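CELL division control protein 6 (Pyrobaculum aerophilum, PDB 1FNN) binds ADP with magnesium through an AAA+ ATPase module and is probably involved in regulating DNA replication. Local coordinates at residues Val15-Leu19 / Val59-Lys63; Arg22-Gln28 / Val187-Tyr193. All coordinates share one frame; numbering follows the deposited sequence.

Contact 1 of 2, residues Val15-Leu19 / Val59-Lys63; sequences VPKRL and VTLRK. With ADP (adenosine-5'-diphosphate), chain D.
L19 and V59 meet tip to tip, CD2 of L19 lying 3.7 Å from CG1 of V59, while the other methyl of L19, CD1, rests on the helix against CA of T60 and CB of K63. CD2 of L19 also reaches the adenine, 3.7 Å from N1 of ADP. With chi1 at 79°, V59 turns CG1 to L19 and CG2 to the ring of P16, whose CD is 3.9 Å away; CG of P16 then reaches C2 of the adenine. Further out, CG1 of V15 packs on CE of K63 and its CG2 on CB of R62. At the polar edge the K63 chain, bent at chi2 and chi3, lets NZ of K63 donate a hydrogen bond to O of P16 (2.9 Å, in the carbonyl plane) and a weak one to O of K17; E66 supplies a salt bridge to the same ammonium. A methionine in place of K63 would probably leave the P16 carbonyl without its donor and E66 without its cation. The amide N of V59 donates to O1A of the ADP α-phosphate at 2.8 Å. In this P-loop AAA+ nucleotide site the loop leading into helix 23-38 lies against the adenine, and amides of the P-loop and its helix's first turn hold the phosphates.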
loop_
_atom_site.group_PDB
_atom_site.type_symbol
_atom_site.label_atom_id
_atom_site.label_comp_id
_atom_site.label_asym_id
_atom_site.label_seq_id
_atom_site.Cartn_x
_atom_site.Cartn_y
_atom_site.Cartn_z
ATOM N N VAL A 15 -3.966 -4.621 12.875
ATOM C CA VAL A 15 -3.582 -5.896 12.265
ATOM C C VAL A 15 -4.874 -6.677 12.098
ATOM O O VAL A 15 -5.518 -6.970 13.097
ATOM C CB VAL A 15 -2.603 -6.728 13.130
ATOM C CG1 VAL A 15 -2.335 -8.084 12.463
ATOM C CG2 VAL A 15 -1.278 -6.009 13.333
ATOM N N PRO A 16 -5.378 -6.846 10.876
ATOM C CA PRO A 16 -6.672 -7.453 10.675
ATOM C C PRO A 16 -6.600 -8.940 10.984
ATOM O O PRO A 16 -5.515 -9.531 10.990
ATOM C CB PRO A 16 -7.008 -7.121 9.222
ATOM C CG PRO A 16 -5.678 -6.904 8.582
ATOM C CD PRO A 16 -4.689 -6.435 9.615
ATOM N N LYS A 17 -7.756 -9.578 11.122
ATOM C CA LYS A 17 -7.827 -11.008 11.368
ATOM C C LYS A 17 -7.272 -11.794 10.197
ATOM O O LYS A 17 -6.788 -12.913 10.365
ATOM C CB LYS A 17 -9.289 -11.439 11.595
ATOM C CG LYS A 17 -9.454 -12.917 11.925
ATOM C CD LYS A 17 -10.812 -13.144 12.589
ATOM C CE LYS A 17 -11.153 -14.623 12.714
ATOM N NZ LYS A 17 -12.619 -14.827 12.896
ATOM N N ARG A 18 -7.673 -11.392 8.982
ATOM C CA ARG A 18 -7.128 -12.086 7.824
ATOM C C ARG A 18 -6.413 -11.099 6.910
ATOM O O ARG A 18 -6.562 -9.866 6.948
ATOM C CB ARG A 18 -8.222 -12.930 7.165
ATOM C CG ARG A 18 -9.524 -12.169 7.001
ATOM C CD ARG A 18 -10.679 -12.919 7.648
ATOM N NE ARG A 18 -11.553 -11.989 8.371
ATOM C CZ ARG A 18 -12.492 -11.236 7.824
ATOM N NH1 ARG A 18 -12.718 -11.282 6.516
ATOM N NH2 ARG A 18 -13.208 -10.437 8.600
ATOM N N LEU A 19 -5.499 -11.669 6.161
ATOM C CA LEU A 19 -4.659 -11.045 5.160
ATOM C C LEU A 19 -4.915 -11.743 3.823
ATOM O O LEU A 19 -4.074 -12.447 3.265
ATOM C CB LEU A 19 -3.183 -11.111 5.541
ATOM C CG LEU A 19 -2.679 -10.364 6.780
ATOM C CD1 LEU A 19 -1.162 -10.491 6.931
ATOM C CD2 LEU A 19 -3.080 -8.895 6.834
ATOM N N VAL A 59 2.695 -5.669 7.696
ATOM C CA VAL A 59 1.552 -6.345 8.293
ATOM C C VAL A 59 1.733 -7.865 8.238
ATOM O O VAL A 59 1.293 -8.554 9.171
ATOM C CB VAL A 59 0.181 -5.956 7.720
ATOM C CG1 VAL A 59 -0.174 -6.604 6.393
ATOM C CG2 VAL A 59 -0.898 -6.288 8.761
ATOM N N THR A 60 2.296 -8.363 7.144
ATOM C CA THR A 60 2.504 -9.814 7.003
ATOM C C THR A 60 3.449 -10.366 8.085
ATOM O O THR A 60 3.198 -11.378 8.752
ATOM C CB THR A 60 2.992 -10.141 5.583
ATOM O OG1 THR A 60 1.850 -9.912 4.698
ATOM C CG2 THR A 60 3.424 -11.603 5.490
ATOM N N LEU A 61 4.530 -9.651 8.301
ATOM C CA LEU A 61 5.485 -9.972 9.365
ATOM C C LEU A 61 4.867 -9.868 10.765
ATOM O O LEU A 61 5.063 -10.700 11.646
ATOM C CB LEU A 61 6.557 -8.904 9.277
ATOM C CG LEU A 61 7.884 -9.189 8.630
ATOM C CD1 LEU A 61 8.610 -7.843 8.582
ATOM C CD2 LEU A 61 8.587 -10.300 9.394
ATOM N N ARG A 62 4.017 -8.850 11.006
ATOM C CA ARG A 62 3.359 -8.703 12.287
ATOM C C ARG A 62 2.404 -9.862 12.519
ATOM O O ARG A 62 2.240 -10.351 13.648
ATOM C CB ARG A 62 2.637 -7.339 12.449
ATOM C CG ARG A 62 3.738 -6.248 12.562
ATOM C CD ARG A 62 3.155 -5.058 13.287
ATOM N NE ARG A 62 4.061 -4.006 13.615
ATOM C CZ ARG A 62 5.027 -3.822 14.489
ATOM N NH1 ARG A 62 5.425 -4.714 15.390
ATOM N NH2 ARG A 62 5.667 -2.650 14.483
ATOM N N LYS A 63 1.745 -10.318 11.456
ATOM C CA LYS A 63 0.819 -11.423 11.561
ATOM C C LYS A 63 1.582 -12.720 11.884
ATOM O O LYS A 63 1.090 -13.550 12.677
ATOM C CB LYS A 63 0.020 -11.617 10.287
ATOM C CG LYS A 63 -0.772 -12.911 10.239
ATOM C CD LYS A 63 -1.970 -12.876 11.181
ATOM C CE LYS A 63 -2.883 -11.689 11.079
ATOM N NZ LYS A 63 -4.070 -11.767 12.016
HETATM P PB ADP D . 4.080 -2.165 3.686
HETATM O O1B ADP D . 5.101 -2.401 4.791
HETATM O O2B ADP D . 4.175 -3.092 2.612
HETATM O O3B ADP D . 4.412 -0.807 3.270
HETATM P PA ADP D . 1.702 -2.448 5.216
HETATM O O1A ADP D . 2.036 -3.735 5.851
HETATM O O2A ADP D . 1.838 -1.332 6.159
HETATM O O3A ADP D . 2.560 -2.228 3.963
HETATM O "O5'" ADP D . 0.145 -2.414 4.707
HETATM C "C5'" ADP D . -0.370 -1.129 4.409
HETATM C "C4'" ADP D . -1.797 -1.091 4.993
HETATM O "O4'" ADP D . -2.561 -2.081 4.343
HETATM C "C3'" ADP D . -1.885 -1.421 6.478
HETATM O "O3'" ADP D . -2.987 -0.714 7.020
HETATM C "C2'" ADP D . -2.067 -2.899 6.403
HETATM O "O2'" ADP D . -2.677 -3.434 7.578
HETATM C "C1'" ADP D . -3.050 -3.014 5.231
HETATM N N9 ADP D . -2.840 -4.266 4.615
HETATM C C8 ADP D . -1.843 -4.566 3.725
HETATM N N7 ADP D . -1.995 -5.693 3.096
HETATM C C5 ADP D . -3.188 -6.169 3.615
HETATM C C6 ADP D . -3.904 -7.353 3.376
HETATM N N6 ADP D . -3.457 -8.269 2.531
HETATM N N1 ADP D . -5.035 -7.556 4.057
HETATM C C2 ADP D . -5.433 -6.644 4.923
HETATM N N3 ADP D . -4.859 -5.487 5.249
HETATM C C4 ADP D . -3.711 -5.315 4.538
#

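Contact 2 of 2, residues Arg22-Gln28 / Val187-Tyr193; sequences REQQLQQ and VIRFSPY. With ADP (adenosine-5'-diphosphate), chain D.
Q25 lies nearest I188 where helix 23-28 runs almost antiparallel to strand 187-189, their axes 8.8 Å apart at an angle of 165°. CG of Q25 sits over the face of the F190 ring in a CH-pi contact, 3.8 Å from its centroid, and also touches CG2 of I188. A bend at chi2 turns the Q25 amide to the strand, where NE2 of Q25 donates to O of R189 at 3.0 Å, nearly straight (166°) and close to the amide plane. One turn on, CB of Q28 packs on CD1 of I188. The strand is an edge of the parallel sheet of the AAA+ core, bonded to strand 46-50, and the chain leaving it carries Y193 to the nucleotide. R22, at the N-cap position, stacks its guanidinium, offset toward the rim, on one face of the Y193 ring, the planes 21° apart; the F190 ring stands nearly perpendicular to that group. NH2 of R22 donates a bent bond, in plane, to O of S191 at 2.8 Å, and NE donates to the carbonyl of T55 in the phosphate-binding loop, which together fix the group's rotation. OH of Y193 accepts a bond from the adenine N6 of ADP at 3.0 Å.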
loop_
_atom_site.group_PDB
_atom_site.type_symbol
_atom_site.label_atom_id
_atom_site.label_comp_id
_atom_site.label_asym_id
_atom_site.label_seq_id
_atom_site.Cartn_x
_atom_site.Cartn_y
_atom_site.Cartn_z
ATOM N N ARG A 22 -2.306 -12.615 0.838
ATOM C CA ARG A 22 -0.931 -12.702 1.351
ATOM C C ARG A 22 -0.690 -14.057 1.995
ATOM O O ARG A 22 0.280 -14.266 2.736
ATOM C CB ARG A 22 -0.631 -11.597 2.373
ATOM C CG ARG A 22 -0.531 -10.185 1.753
ATOM C CD ARG A 22 0.656 -10.175 0.838
ATOM N NE ARG A 22 0.993 -9.076 -0.019
ATOM C CZ ARG A 22 0.819 -9.084 -1.342
ATOM N NH1 ARG A 22 0.304 -10.148 -1.936
ATOM N NH2 ARG A 22 1.171 -8.013 -2.028
ATOM N N GLU A 23 -1.561 -15.012 1.698
ATOM C CA GLU A 23 -1.446 -16.375 2.219
ATOM C C GLU A 23 -0.126 -17.004 1.811
ATOM O O GLU A 23 0.562 -17.590 2.666
ATOM C CB GLU A 23 -2.589 -17.299 1.786
ATOM C CG GLU A 23 -3.948 -16.916 2.342
ATOM C CD GLU A 23 -4.743 -15.953 1.480
ATOM O OE1 GLU A 23 -4.203 -15.359 0.517
ATOM O OE2 GLU A 23 -5.946 -15.781 1.764
ATOM N N GLN A 24 0.333 -16.722 0.600
ATOM C CA GLN A 24 1.581 -17.272 0.100
ATOM C C GLN A 24 2.800 -16.714 0.792
ATOM O O GLN A 24 3.708 -17.464 1.199
ATOM C CB GLN A 24 1.684 -17.108 -1.427
ATOM C CG GLN A 24 2.954 -17.708 -2.005
ATOM C CD GLN A 24 2.838 -17.985 -3.498
ATOM O OE1 GLN A 24 1.758 -17.905 -4.093
ATOM N NE2 GLN A 24 3.958 -18.318 -4.141
ATOM N N GLN A 25 2.857 -15.380 0.964
ATOM C CA GLN A 25 3.991 -14.763 1.644
ATOM C C GLN A 25 4.075 -15.164 3.130
ATOM O O GLN A 25 5.186 -15.354 3.675
ATOM C CB GLN A 25 3.874 -13.222 1.598
ATOM C CG GLN A 25 4.100 -12.651 0.182
ATOM C CD GLN A 25 2.902 -12.756 -0.730
ATOM O OE1 GLN A 25 1.850 -13.265 -0.387
ATOM N NE2 GLN A 25 3.022 -12.260 -1.979
ATOM N N LEU A 26 2.925 -15.328 3.742
ATOM C CA LEU A 26 2.884 -15.711 5.155
ATOM C C LEU A 26 3.336 -17.170 5.341
ATOM O O LEU A 26 4.188 -17.507 6.170
ATOM C CB LEU A 26 1.485 -15.529 5.694
ATOM C CG LEU A 26 1.367 -15.825 7.215
ATOM C CD1 LEU A 26 2.156 -14.770 7.983
ATOM C CD2 LEU A 26 -0.089 -15.857 7.651
ATOM N N GLN A 27 2.892 -18.006 4.391
ATOM C CA GLN A 27 3.352 -19.382 4.324
ATOM C C GLN A 27 4.865 -19.470 4.147
ATOM O O GLN A 27 5.481 -20.339 4.810
ATOM C CB GLN A 27 2.628 -20.216 3.265
ATOM C CG GLN A 27 3.238 -21.626 3.177
ATOM C CD GLN A 27 2.764 -22.418 1.976
ATOM O OE1 GLN A 27 3.424 -22.416 0.926
ATOM N NE2 GLN A 27 1.629 -23.089 2.139
ATOM N N GLN A 28 5.449 -18.691 3.245
ATOM C CA GLN A 28 6.862 -18.649 2.988
ATOM C C GLN A 28 7.648 -18.264 4.240
ATOM O O GLN A 28 8.799 -18.659 4.467
ATOM C CB GLN A 28 7.227 -17.671 1.834
ATOM C CG GLN A 28 6.949 -18.282 0.445
ATOM C CD GLN A 28 6.996 -17.217 -0.659
ATOM O OE1 GLN A 28 8.031 -16.739 -1.109
ATOM N NE2 GLN A 28 5.834 -16.788 -1.151
ATOM N N VAL A 187 14.124 -14.758 -0.552
ATOM C CA VAL A 187 13.492 -13.489 -0.907
ATOM C C VAL A 187 12.012 -13.694 -1.096
ATOM O O VAL A 187 11.596 -14.580 -1.838
ATOM C CB VAL A 187 14.058 -12.819 -2.174
ATOM C CG1 VAL A 187 13.168 -11.666 -2.629
ATOM C CG2 VAL A 187 15.475 -12.319 -1.923
ATOM N N ILE A 188 11.222 -12.930 -0.336
ATOM C CA ILE A 188 9.769 -13.080 -0.457
ATOM C C ILE A 188 9.245 -11.772 -1.072
ATOM O O ILE A 188 9.598 -10.693 -0.562
ATOM C CB ILE A 188 9.151 -13.304 0.936
ATOM C CG1 ILE A 188 9.721 -14.564 1.624
ATOM C CG2 ILE A 188 7.631 -13.421 0.788
ATOM C CD1 ILE A 188 9.155 -14.700 3.059
ATOM N N ARG A 189 8.533 -11.878 -2.183
ATOM C CA ARG A 189 8.122 -10.726 -2.955
ATOM C C ARG A 189 6.642 -10.457 -2.759
ATOM O O ARG A 189 5.849 -11.358 -2.627
ATOM C CB ARG A 189 8.345 -10.954 -4.487
ATOM C CG ARG A 189 9.842 -11.183 -4.747
ATOM C CD ARG A 189 10.241 -11.176 -6.230
ATOM N NE ARG A 189 11.694 -11.312 -6.324
ATOM C CZ ARG A 189 12.526 -10.278 -6.363
ATOM N NH1 ARG A 189 12.061 -9.034 -6.316
ATOM N NH2 ARG A 189 13.833 -10.495 -6.448
ATOM N N PHE A 190 6.323 -9.176 -2.609
ATOM C CA PHE A 190 4.964 -8.712 -2.350
ATOM C C PHE A 190 4.614 -7.796 -3.547
ATOM O O PHE A 190 5.224 -6.725 -3.637
ATOM C CB PHE A 190 4.966 -7.845 -1.075
ATOM C CG PHE A 190 5.293 -8.645 0.164
ATOM C CD1 PHE A 190 6.562 -9.197 0.372
ATOM C CD2 PHE A 190 4.290 -8.822 1.111
ATOM C CE1 PHE A 190 6.805 -9.929 1.542
ATOM C CE2 PHE A 190 4.528 -9.543 2.270
ATOM C CZ PHE A 190 5.785 -10.081 2.449
ATOM N N SER A 191 3.818 -8.308 -4.460
ATOM C CA SER A 191 3.563 -7.518 -5.686
ATOM C C SER A 191 2.408 -6.551 -5.466
ATOM O O SER A 191 1.715 -6.637 -4.454
ATOM C CB SER A 191 3.213 -8.505 -6.802
ATOM O OG SER A 191 1.868 -8.877 -6.537
ATOM N N PRO A 192 2.390 -5.469 -6.242
ATOM C CA PRO A 192 1.371 -4.438 -6.105
ATOM C C PRO A 192 0.025 -5.144 -6.096
ATOM O O PRO A 192 -0.118 -6.137 -6.824
ATOM C CB PRO A 192 1.582 -3.564 -7.343
ATOM C CG PRO A 192 3.051 -3.740 -7.641
ATOM C CD PRO A 192 3.264 -5.239 -7.441
ATOM N N TYR A 193 -0.907 -4.714 -5.240
ATOM C CA TYR A 193 -2.195 -5.387 -5.264
ATOM C C TYR A 193 -2.978 -4.960 -6.531
ATOM O O TYR A 193 -2.962 -3.780 -6.902
ATOM C CB TYR A 193 -3.066 -5.020 -4.077
ATOM C CG TYR A 193 -2.554 -5.553 -2.743
ATOM C CD1 TYR A 193 -2.002 -4.730 -1.773
ATOM C CD2 TYR A 193 -2.649 -6.918 -2.477
ATOM C CE1 TYR A 193 -1.542 -5.227 -0.547
ATOM C CE2 TYR A 193 -2.203 -7.440 -1.273
ATOM C CZ TYR A 193 -1.654 -6.581 -0.328
ATOM O OH TYR A 193 -1.219 -7.161 0.857
HETATM P PB ADP D . 4.080 -2.165 3.686
HETATM O O1B ADP D . 5.101 -2.401 4.791
HETATM O O2B ADP D . 4.175 -3.092 2.612
HETATM O O3B ADP D . 4.412 -0.807 3.270
HETATM P PA ADP D . 1.702 -2.448 5.216
HETATM O O1A ADP D . 2.036 -3.735 5.851
HETATM O O2A ADP D . 1.838 -1.332 6.159
HETATM O O3A ADP D . 2.560 -2.228 3.963
HETATM O "O5'" ADP D . 0.145 -2.414 4.707
HETATM C "C5'" ADP D . -0.370 -1.129 4.409
HETATM C "C4'" ADP D . -1.797 -1.091 4.993
HETATM O "O4'" ADP D . -2.561 -2.081 4.343
HETATM C "C3'" ADP D . -1.885 -1.421 6.478
HETATM O "O3'" ADP D . -2.987 -0.714 7.020
HETATM C "C2'" ADP D . -2.067 -2.899 6.403
HETATM O "O2'" ADP D . -2.677 -3.434 7.578
HETATM C "C1'" ADP D . -3.050 -3.014 5.231
HETATM N N9 ADP D . -2.840 -4.266 4.615
HETATM C C8 ADP D . -1.843 -4.566 3.725
HETATM N N7 ADP D . -1.995 -5.693 3.096
HETATM C C5 ADP D . -3.188 -6.169 3.615
HETATM C C6 ADP D . -3.904 -7.353 3.376
HETATM N N6 ADP D . -3.457 -8.269 2.531
HETATM N N1 ADP D . -5.035 -7.556 4.057
HETATM C C2 ADP D . -5.433 -6.644 4.923
HETATM N N3 ADP D . -4.859 -5.487 5.249
HETATM C C4 ADP D . -3.711 -5.315 4.538
#

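In the fold
From the N terminus, the chain passes residues 15-19, turns into helix 23-38, and runs through strand 46-50 and the phosphate-binding loop into helix 57-68, where contact 1 closes a loop of about forty residues. Contact 2 opens inside that loop, at 22-28, and closes only at 187-193, after three more strands of the parallel sheet, so the two loops cross. Contact 1 ties the N-terminal segment to the Walker A helix; contact 2 ties helix 23-38 to the edge strand and to the connection toward helix 195-209. They touch directly: T60 packs on F190, R22 and L26. Both border the same ADP.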